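Esterase LipW (Mycobacterium marinum, PDB 3QH4) is a mycobacterial hydrolase of the alpha/beta-hydrolase fold that probably cleaves ester substrates, with strict substrate selectivity. Local coordinates at residues R76-A81 / R106-L111; V120-R125 / I140-W145; L160-S165 / T170-L175. All coordinates share one frame; numbering follows the deposited sequence.

Interaction 1 (R76-A81 / R106-L111)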
loop_
_atom_site.group_PDB
_atom_site.type_symbol
_atom_site.label_atom_id
_atom_site.label_comp_id
_atom_site.label_asym_id
_atom_site.label_seq_id
_atom_site.Cartn_x
_atom_site.Cartn_y
_atom_site.Cartn_z
ATOM N N ARG A 76 -3.882 -8.137 -11.051
ATOM C CA ARG A 76 -3.609 -7.361 -12.261
ATOM C C ARG A 76 -2.105 -7.346 -12.467
ATOM O O ARG A 76 -1.346 -6.998 -11.565
ATOM C CB ARG A 76 -4.166 -5.939 -12.156
ATOM C CG ARG A 76 -3.897 -5.103 -13.436
ATOM C CD ARG A 76 -4.820 -3.895 -13.514
ATOM N NE ARG A 76 -6.227 -4.293 -13.642
ATOM C CZ ARG A 76 -7.262 -3.493 -13.409
ATOM N NH1 ARG A 76 -7.083 -2.225 -13.016
ATOM N NH2 ARG A 76 -8.503 -3.974 -13.580
ATOM N N ILE A 77 -1.680 -7.721 -13.665
ATOM C CA ILE A 77 -0.255 -7.820 -13.931
ATOM C C ILE A 77 0.161 -6.697 -14.874
ATOM O O ILE A 77 -0.406 -6.555 -15.972
ATOM C CB ILE A 77 0.122 -9.200 -14.506
ATOM C CG1 ILE A 77 -0.420 -10.312 -13.600
ATOM C CG2 ILE A 77 1.658 -9.340 -14.632
ATOM C CD1 ILE A 77 -0.293 -11.711 -14.197
ATOM N N TYR A 78 1.167 -5.937 -14.438
ATOM C CA TYR A 78 1.707 -4.810 -15.202
ATOM C C TYR A 78 3.089 -5.197 -15.670
ATOM O O TYR A 78 3.886 -5.686 -14.875
ATOM C CB TYR A 78 1.806 -3.568 -14.296
ATOM C CG TYR A 78 0.508 -3.134 -13.658
ATOM C CD1 TYR A 78 -0.010 -3.811 -12.548
ATOM C CD2 TYR A 78 -0.175 -2.019 -14.135
ATOM C CE1 TYR A 78 -1.182 -3.395 -11.951
ATOM C CE2 TYR A 78 -1.344 -1.581 -13.552
ATOM C CZ TYR A 78 -1.841 -2.280 -12.456
ATOM O OH TYR A 78 -2.985 -1.845 -11.879
ATOM N N ARG A 79 3.382 -5.045 -16.971
ATOM C CA ARG A 79 4.710 -5.419 -17.444
ATOM C C ARG A 79 5.329 -4.233 -18.205
ATOM O O ARG A 79 4.782 -3.760 -19.222
ATOM C CB ARG A 79 4.677 -6.694 -18.296
ATOM C CG ARG A 79 4.182 -7.957 -17.549
ATOM C CD ARG A 79 4.122 -9.113 -18.505
ATOM N NE ARG A 79 3.997 -10.418 -17.868
ATOM C CZ ARG A 79 2.841 -11.050 -17.683
ATOM N NH1 ARG A 79 1.694 -10.479 -18.051
ATOM N NH2 ARG A 79 2.827 -12.256 -17.108
ATOM N N ALA A 80 6.462 -3.751 -17.711
ATOM C CA ALA A 80 7.191 -2.657 -18.354
ATOM C C ALA A 80 8.687 -2.962 -18.490
ATOM O O ALA A 80 9.554 -2.046 -18.394
ATOM C CB ALA A 80 6.980 -1.368 -17.601
ATOM N N ALA A 81 8.993 -4.243 -18.651
ATOM C CA ALA A 81 10.365 -4.682 -18.893
ATOM C C ALA A 81 10.333 -6.017 -19.609
ATOM O O ALA A 81 9.365 -6.771 -19.459
ATOM C CB ALA A 81 11.132 -4.809 -17.573
ATOM N N ARG A 106 -2.984 3.717 -10.904
ATOM C CA ARG A 106 -1.998 4.729 -11.300
ATOM C C ARG A 106 -0.650 4.432 -10.630
ATOM O O ARG A 106 0.386 4.456 -11.285
ATOM C CB ARG A 106 -2.471 6.138 -10.949
ATOM C CG ARG A 106 -1.477 7.243 -11.355
ATOM C CD ARG A 106 -1.236 7.319 -12.865
ATOM N NE ARG A 106 -0.414 8.492 -13.217
ATOM C CZ ARG A 106 -0.882 9.725 -13.393
ATOM N NH1 ARG A 106 -2.187 10.004 -13.221
ATOM N NH2 ARG A 106 -0.025 10.704 -13.710
ATOM N N GLN A 107 -0.671 4.175 -9.315
ATOM C CA GLN A 107 0.553 3.856 -8.595
ATOM C C GLN A 107 1.292 2.679 -9.234
ATOM O O GLN A 107 2.523 2.710 -9.367
ATOM C CB GLN A 107 0.215 3.590 -7.115
ATOM C CG GLN A 107 1.335 2.934 -6.226
ATOM C CD GLN A 107 2.482 3.909 -5.874
ATOM O OE1 GLN A 107 2.525 4.455 -4.763
ATOM N NE2 GLN A 107 3.416 4.091 -6.798
ATOM N N CYS A 108 0.537 1.641 -9.624
ATOM C CA CYS A 108 1.132 0.433 -10.203
ATOM C C CYS A 108 1.772 0.768 -11.544
ATOM O O CYS A 108 2.879 0.286 -11.831
ATOM C CB CYS A 108 0.093 -0.697 -10.350
ATOM S SG CYS A 108 -0.367 -1.405 -8.738
ATOM N N LEU A 109 1.088 1.574 -12.358
ATOM C CA LEU A 109 1.613 1.947 -13.665
ATOM C C LEU A 109 2.926 2.708 -13.497
ATOM O O LEU A 109 3.883 2.527 -14.269
ATOM C CB LEU A 109 0.617 2.811 -14.451
ATOM C CG LEU A 109 -0.640 2.049 -14.907
ATOM C CD1 LEU A 109 -1.680 3.088 -15.303
ATOM C CD2 LEU A 109 -0.357 1.052 -16.062
ATOM N N GLU A 110 2.940 3.589 -12.498
ATOM C CA GLU A 110 4.127 4.415 -12.241
ATOM C C GLU A 110 5.289 3.564 -11.789
ATOM O O GLU A 110 6.411 3.736 -12.285
ATOM C CB GLU A 110 3.831 5.563 -11.267
ATOM C CG GLU A 110 2.756 6.560 -11.782
ATOM C CD GLU A 110 3.177 7.386 -12.986
ATOM O OE1 GLU A 110 4.390 7.529 -13.264
ATOM O OE2 GLU A 110 2.267 7.893 -13.671
ATOM N N LEU A 111 5.038 2.619 -10.878
ATOM C CA LEU A 111 6.108 1.720 -10.422
ATOM C C LEU A 111 6.677 0.898 -11.580
ATOM O O LEU A 111 7.893 0.839 -11.763
ATOM C CB LEU A 111 5.607 0.770 -9.332
ATOM C CG LEU A 111 5.245 1.388 -7.983
ATOM C CD1 LEU A 111 4.742 0.305 -7.023
ATOM C CD2 LEU A 111 6.449 2.119 -7.369
#
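Y78 and C108 meet in a buried CH-pi contact, flanked by L109, that packs helix 105-115 against strand 72-79 in the antiparallel part of the central sheet. The CA atoms of Y78 and L109 are the nearest pair, and no hydrogen bond crosses between the segments. The Y78 side chain points at the helix. CB of C108 lies over one face of the Y78 ring, 3.5 Å from the centroid and displaced toward the hydroxyl end. There Y78 CZ to C108 CB is 3.3 Å. The thiol runs on at a slant: SG of C108 stands 38° off the normal of the Y78 ring, an oblique sulfur-aromatic contact. L109 arrives differently. Its CD2 methyl sits at the ring edge, in the plane, 3.6 Å from Y78 CD2, and the two side chains cross at roughly a right angle. With CG anti to the carbonyl carbon (chi1 -69°), the leucine chain brings its end closer to the tyrosine than its first bond would suggest.

V119 and S121 of strand 118-122 also touch both Y78 and C108. Away from the tyrosine, R106 NE and E110 OE2 form an almost straight hydrogen-bonded salt bridge of 2.8 Å through the anti lone pair of the oxygen; R106 also pairs with E296, and E110 with R113 and R114. Segments 76-81 and 106-111 thus meet through dispersion and weak pi contacts alone, while a polar tie from Y78 to the helix comes from H105, just before segment 106-111, whose ND1 is hydrogen-bonded to OH and whose inclined ring meets the tyrosine. Clamped at face, edge and hydroxyl, the Y78 ring should have little freedom to turn.

Interaction 2 (V120-R125 / I140-W145)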
loop_
_atom_site.group_PDB
_atom_site.type_symbol
_atom_site.label_atom_id
_atom_site.label_comp_id
_atom_site.label_asym_id
_atom_site.label_seq_id
_atom_site.Cartn_x
_atom_site.Cartn_y
_atom_site.Cartn_z
ATOM N N VAL A 120 2.619 -7.173 -9.795
ATOM C CA VAL A 120 1.416 -8.017 -9.667
ATOM C C VAL A 120 0.627 -7.447 -8.498
ATOM O O VAL A 120 1.070 -7.532 -7.342
ATOM C CB VAL A 120 1.767 -9.500 -9.464
ATOM C CG1 VAL A 120 0.525 -10.386 -9.305
ATOM C CG2 VAL A 120 2.612 -10.005 -10.656
ATOM N N SER A 121 -0.544 -6.880 -8.814
ATOM C CA SER A 121 -1.380 -6.222 -7.812
ATOM C C SER A 121 -2.441 -7.214 -7.324
ATOM O O SER A 121 -3.120 -7.863 -8.150
ATOM C CB SER A 121 -2.027 -4.970 -8.425
ATOM O OG SER A 121 -2.918 -4.369 -7.507
ATOM N N VAL A 122 -2.588 -7.299 -5.996
ATOM C CA VAL A 122 -3.447 -8.310 -5.349
ATOM C C VAL A 122 -4.850 -7.772 -5.054
ATOM O O VAL A 122 -4.987 -6.749 -4.355
ATOM C CB VAL A 122 -2.820 -8.795 -4.008
ATOM C CG1 VAL A 122 -3.695 -9.899 -3.352
ATOM C CG2 VAL A 122 -1.413 -9.294 -4.189
ATOM N N ASP A 123 -5.881 -8.438 -5.576
ATOM C CA ASP A 123 -7.259 -8.049 -5.242
ATOM C C ASP A 123 -7.658 -8.849 -4.010
ATOM O O ASP A 123 -8.396 -9.853 -4.116
ATOM C CB ASP A 123 -8.211 -8.370 -6.409
ATOM C CG ASP A 123 -9.588 -7.772 -6.242
ATOM O OD1 ASP A 123 -9.796 -6.917 -5.366
ATOM O OD2 ASP A 123 -10.488 -8.158 -7.035
ATOM N N TYR A 124 -7.148 -8.418 -2.851
ATOM C CA TYR A 124 -7.390 -9.142 -1.603
ATOM C C TYR A 124 -8.785 -8.934 -1.029
ATOM O O TYR A 124 -9.440 -7.902 -1.273
ATOM C CB TYR A 124 -6.328 -8.760 -0.563
ATOM C CG TYR A 124 -6.235 -7.282 -0.247
ATOM C CD1 TYR A 124 -5.261 -6.467 -0.860
ATOM C CD2 TYR A 124 -7.102 -6.696 0.669
ATOM C CE1 TYR A 124 -5.149 -5.091 -0.525
ATOM C CE2 TYR A 124 -6.999 -5.336 1.016
ATOM C CZ TYR A 124 -6.018 -4.549 0.412
ATOM O OH TYR A 124 -5.931 -3.235 0.740
ATOM N N ARG A 125 -9.236 -9.929 -0.266
ATOM C CA ARG A 125 -10.544 -9.871 0.377
ATOM C C ARG A 125 -10.551 -8.787 1.455
ATOM O O ARG A 125 -9.497 -8.493 2.071
ATOM C CB ARG A 125 -10.916 -11.225 0.987
ATOM C CG ARG A 125 -11.356 -12.278 -0.088
ATOM C CD ARG A 125 -11.427 -13.687 0.523
ATOM N NE ARG A 125 -10.097 -14.099 0.986
ATOM C CZ ARG A 125 -9.891 -14.993 1.956
ATOM N NH1 ARG A 125 -10.925 -15.603 2.547
ATOM N NH2 ARG A 125 -8.649 -15.282 2.336
ATOM N N ILE A 140 -0.216 -13.702 0.351
ATOM C CA ILE A 140 0.745 -14.817 0.400
ATOM C C ILE A 140 0.514 -15.759 -0.758
ATOM O O ILE A 140 1.464 -16.210 -1.405
ATOM C CB ILE A 140 0.668 -15.565 1.768
ATOM C CG1 ILE A 140 1.294 -14.666 2.855
ATOM C CG2 ILE A 140 1.347 -16.960 1.671
ATOM C CD1 ILE A 140 1.046 -15.095 4.323
ATOM N N GLU A 141 -0.758 -16.022 -1.032
ATOM C CA GLU A 141 -1.141 -16.889 -2.134
ATOM C C GLU A 141 -0.600 -16.328 -3.450
ATOM O O GLU A 141 -0.026 -17.083 -4.264
ATOM C CB GLU A 141 -2.669 -17.010 -2.175
ATOM C CG GLU A 141 -3.198 -17.992 -3.204
ATOM C CD GLU A 141 -3.289 -19.438 -2.700
ATOM O OE1 GLU A 141 -2.700 -19.783 -1.642
ATOM O OE2 GLU A 141 -3.962 -20.235 -3.387
ATOM N N VAL A 142 -0.745 -15.008 -3.641
ATOM C CA VAL A 142 -0.266 -14.386 -4.869
ATOM C C VAL A 142 1.248 -14.432 -4.944
ATOM O O VAL A 142 1.800 -14.804 -5.977
ATOM C CB VAL A 142 -0.802 -12.946 -5.070
ATOM C CG1 VAL A 142 -0.143 -12.271 -6.312
ATOM C CG2 VAL A 142 -2.319 -13.009 -5.239
ATOM N N LEU A 143 1.921 -14.088 -3.855
ATOM C CA LEU A 143 3.387 -14.119 -3.872
ATOM C C LEU A 143 3.926 -15.532 -4.203
ATOM O O LEU A 143 4.852 -15.668 -5.002
ATOM C CB LEU A 143 3.971 -13.620 -2.549
ATOM C CG LEU A 143 5.516 -13.532 -2.565
ATOM C CD1 LEU A 143 5.901 -12.282 -1.782
ATOM C CD2 LEU A 143 6.124 -14.782 -1.973
ATOM N N THR A 144 3.350 -16.566 -3.588
ATOM C CA THR A 144 3.765 -17.965 -3.867
ATOM C C THR A 144 3.574 -18.318 -5.347
ATOM O O THR A 144 4.427 -18.978 -5.961
ATOM C CB THR A 144 2.983 -18.951 -2.943
ATOM O OG1 THR A 144 3.299 -18.639 -1.586
ATOM C CG2 THR A 144 3.373 -20.429 -3.230
ATOM N N TRP A 145 2.460 -17.860 -5.909
ATOM C CA TRP A 145 2.108 -18.113 -7.300
ATOM C C TRP A 145 3.063 -17.393 -8.258
ATOM O O TRP A 145 3.484 -17.963 -9.279
ATOM C CB TRP A 145 0.665 -17.670 -7.506
ATOM C CG TRP A 145 0.124 -17.732 -8.889
ATOM C CD1 TRP A 145 -0.506 -18.804 -9.479
ATOM C CD2 TRP A 145 0.066 -16.659 -9.842
ATOM N NE1 TRP A 145 -0.926 -18.467 -10.743
ATOM C CE2 TRP A 145 -0.606 -17.158 -10.989
ATOM C CE3 TRP A 145 0.494 -15.320 -9.835
ATOM C CZ2 TRP A 145 -0.833 -16.377 -12.121
ATOM C CZ3 TRP A 145 0.266 -14.551 -10.946
ATOM C CH2 TRP A 145 -0.398 -15.071 -12.077
#
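Strand 120-122 and helix 140-145 run nearly antiparallel, their N-to-C directions 158° apart and their axes approaching to 9.2 Å, with V122 and V142 as the closest pair of CA atoms. Into this gap project V120 and V122 from the strand and V142 and W145 from the helix, forming a purely apolar contact.

V142 is the central piece, touching both strand valines. Its CG1, anti to the backbone N (chi1 174°), reaches CG1 of V120 at 3.6 Å, the two side chains crossing obliquely. Toward V122 the same residue presents more of its surface: CB of V142 lies 3.8 Å from CG2 of V122, and CG2 of V142 lies 3.9 Å from CG1 of V122. These two side chains slide past each other in opposite directions, and both methyls of V122 lie beside V142. W145, one helical turn further on, adds a looser approach, its CZ3 standing 4.5 Å from V120 CG1. The indole reaches across to strand 59-66, where it packs on D63 and V65, while V142 also reaches V65, V73 and V75. One helix residue thus covers parts of three adjacent strands.

On the helix side turned from the strand, the hydroxyl of T144 donates to the carbonyl oxygen of I140 over 3.0 Å, from above the carbonyl plane, and that oxygen also accepts the backbone N of T144. Beyond the strand end, Y124 stacks on the ring of H92 and its OH is hydrogen-bonded to H92 O, while R125 pairs with D138 near the start of the helix. A helix that follows its strand and lies antiparallel to it on the face of the sheet belongs to the alpha-beta-alpha layering of the alpha/beta-hydrolase fold.

Interaction 3 (L160-S165 / T170-L175)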
loop_
_atom_site.group_PDB
_atom_site.type_symbol
_atom_site.label_atom_id
_atom_site.label_comp_id
_atom_site.label_asym_id
_atom_site.label_seq_id
_atom_site.Cartn_x
_atom_site.Cartn_y
_atom_site.Cartn_z
ATOM N N LEU A 160 12.621 -10.219 -6.465
ATOM C CA LEU A 160 11.239 -10.051 -6.008
ATOM C C LEU A 160 11.179 -9.009 -4.907
ATOM O O LEU A 160 11.910 -9.102 -3.904
ATOM C CB LEU A 160 10.672 -11.381 -5.511
ATOM C CG LEU A 160 9.343 -11.340 -4.730
ATOM C CD1 LEU A 160 8.212 -11.096 -5.687
ATOM C CD2 LEU A 160 9.149 -12.721 -4.013
ATOM N N ALA A 161 10.304 -8.015 -5.119
ATOM C CA ALA A 161 10.053 -6.964 -4.135
ATOM C C ALA A 161 8.578 -7.031 -3.729
ATOM O O ALA A 161 7.747 -7.614 -4.442
ATOM C CB ALA A 161 10.386 -5.588 -4.724
ATOM N N VAL A 162 8.271 -6.436 -2.584
ATOM C CA VAL A 162 6.896 -6.320 -2.122
ATOM C C VAL A 162 6.626 -4.829 -1.885
ATOM O O VAL A 162 7.556 -4.068 -1.592
ATOM C CB VAL A 162 6.638 -7.174 -0.844
ATOM C CG1 VAL A 162 6.819 -8.695 -1.136
ATOM C CG2 VAL A 162 7.560 -6.761 0.324
ATOM N N ALA A 163 5.377 -4.403 -2.059
ATOM C CA ALA A 163 5.074 -2.993 -1.993
ATOM C C ALA A 163 3.620 -2.824 -1.638
ATOM O O ALA A 163 2.792 -3.719 -1.891
ATOM C CB ALA A 163 5.364 -2.307 -3.366
ATOM N N GLY A 164 3.303 -1.675 -1.062
ATOM C CA GLY A 164 1.890 -1.365 -0.839
ATOM C C GLY A 164 1.742 0.086 -0.444
ATOM O O GLY A 164 2.743 0.764 -0.158
ATOM N N SER A 165 0.492 0.520 -0.357
ATOM C CA SER A 165 0.153 1.848 0.142
ATOM C C SER A 165 -0.803 1.667 1.297
ATOM O O SER A 165 -1.775 0.895 1.181
ATOM C CB SER A 165 -0.566 2.636 -0.946
ATOM O OG SER A 165 -1.064 3.886 -0.483
ATOM N N THR A 170 0.707 -2.552 5.007
ATOM C CA THR A 170 0.658 -3.437 6.189
ATOM C C THR A 170 0.827 -4.874 5.718
ATOM O O THR A 170 1.617 -5.646 6.291
ATOM C CB THR A 170 -0.700 -3.297 6.927
ATOM O OG1 THR A 170 -1.057 -1.903 7.028
ATOM C CG2 THR A 170 -0.578 -3.883 8.334
ATOM N N LEU A 171 0.095 -5.218 4.664
ATOM C CA LEU A 171 0.172 -6.571 4.101
ATOM C C LEU A 171 1.566 -6.812 3.487
ATOM O O LEU A 171 2.141 -7.883 3.679
ATOM C CB LEU A 171 -0.906 -6.780 3.058
ATOM C CG LEU A 171 -2.338 -6.492 3.512
ATOM C CD1 LEU A 171 -3.296 -6.572 2.284
ATOM C CD2 LEU A 171 -2.802 -7.441 4.664
ATOM N N ALA A 172 2.107 -5.827 2.755
ATOM C CA ALA A 172 3.436 -5.956 2.181
ATOM C C ALA A 172 4.472 -6.197 3.269
ATOM O O ALA A 172 5.375 -6.999 3.099
ATOM C CB ALA A 172 3.806 -4.699 1.388
ATOM N N ALA A 173 4.330 -5.500 4.401
ATOM C CA ALA A 173 5.266 -5.687 5.516
ATOM C C ALA A 173 5.146 -7.140 6.051
ATOM O O ALA A 173 6.141 -7.757 6.498
ATOM C CB ALA A 173 4.948 -4.684 6.620
ATOM N N GLY A 174 3.936 -7.689 6.006
ATOM C CA GLY A 174 3.748 -9.100 6.400
ATOM C C GLY A 174 4.469 -10.065 5.476
ATOM O O GLY A 174 5.111 -11.025 5.926
ATOM N N LEU A 175 4.403 -9.801 4.171
ATOM C CA LEU A 175 5.144 -10.587 3.204
ATOM C C LEU A 175 6.650 -10.449 3.466
ATOM O O LEU A 175 7.374 -11.441 3.446
ATOM C CB LEU A 175 4.837 -10.159 1.762
ATOM C CG LEU A 175 3.361 -10.259 1.325
ATOM C CD1 LEU A 175 3.234 -9.814 -0.125
ATOM C CD2 LEU A 175 2.860 -11.727 1.482
#
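V162, A163 and G164 receive A172 and L175 in the strand-to-helix half of a beta-alpha-beta unit, where strand 160-165 leads into helix 167-181 and the chain then returns as strand 189-193. The tight link between the two elements matches the nucleophile elbow of alpha/beta hydrolases: G164 opens a GxSxG pattern in which S166 is probably the nucleophile, with H288 and D258 probably completing a catalytic triad.

Side-chain packing is supplied by V162 and L175. CG1 of V162, anti to the carbonyl carbon (chi1 -64°), lies 3.8 Å from L175 CB and 3.9 Å from L175 CD1, the two side chains crossing at a slant. From the neighbouring helix 134-148, L143 touches V162 and I140 touches L175, extending this apolar layer.

Contacts of a side chain with backbone involve V162 and, above all, A172. The other methyl of V162, CG2, turns to the helix backbone, 3.5 Å from the carbonyl oxygen of A172. With only the A172 methyl between them, the segment axes approach to 6.7 Å at an angle of 160°, and the A163 and A172 CA atoms are separated by 5.4 Å. G164 has no side chain to intervene, and its N lies 3.9 Å from A172 CB. The same methyl carbon, A172 CB, rests 3.6 Å from both the carbonyl carbon and the carbonyl oxygen of A163.

Overall arrangement
All three contacts are buried and each lays a helix on the same mixed sheet, and their chemistry differs with their place. Interaction 3 is nearest the centre of the chain and combines small residues with V162 and L175 beside the probable nucleophile elbow; interactions 1 and 2 lie farther out, the first built round an aromatic ring, the second on branched aliphatics. Interactions 1 and 2 share neighbouring strands, 72-79 and 118-122, joined by a probable hydrogen bond from S121 N to R76 O, and I77 packs on W145. Interactions 2 and 3 also touch, Y124 packing on L171 and L143 on L160. Interactions 1 and 3 do not touch.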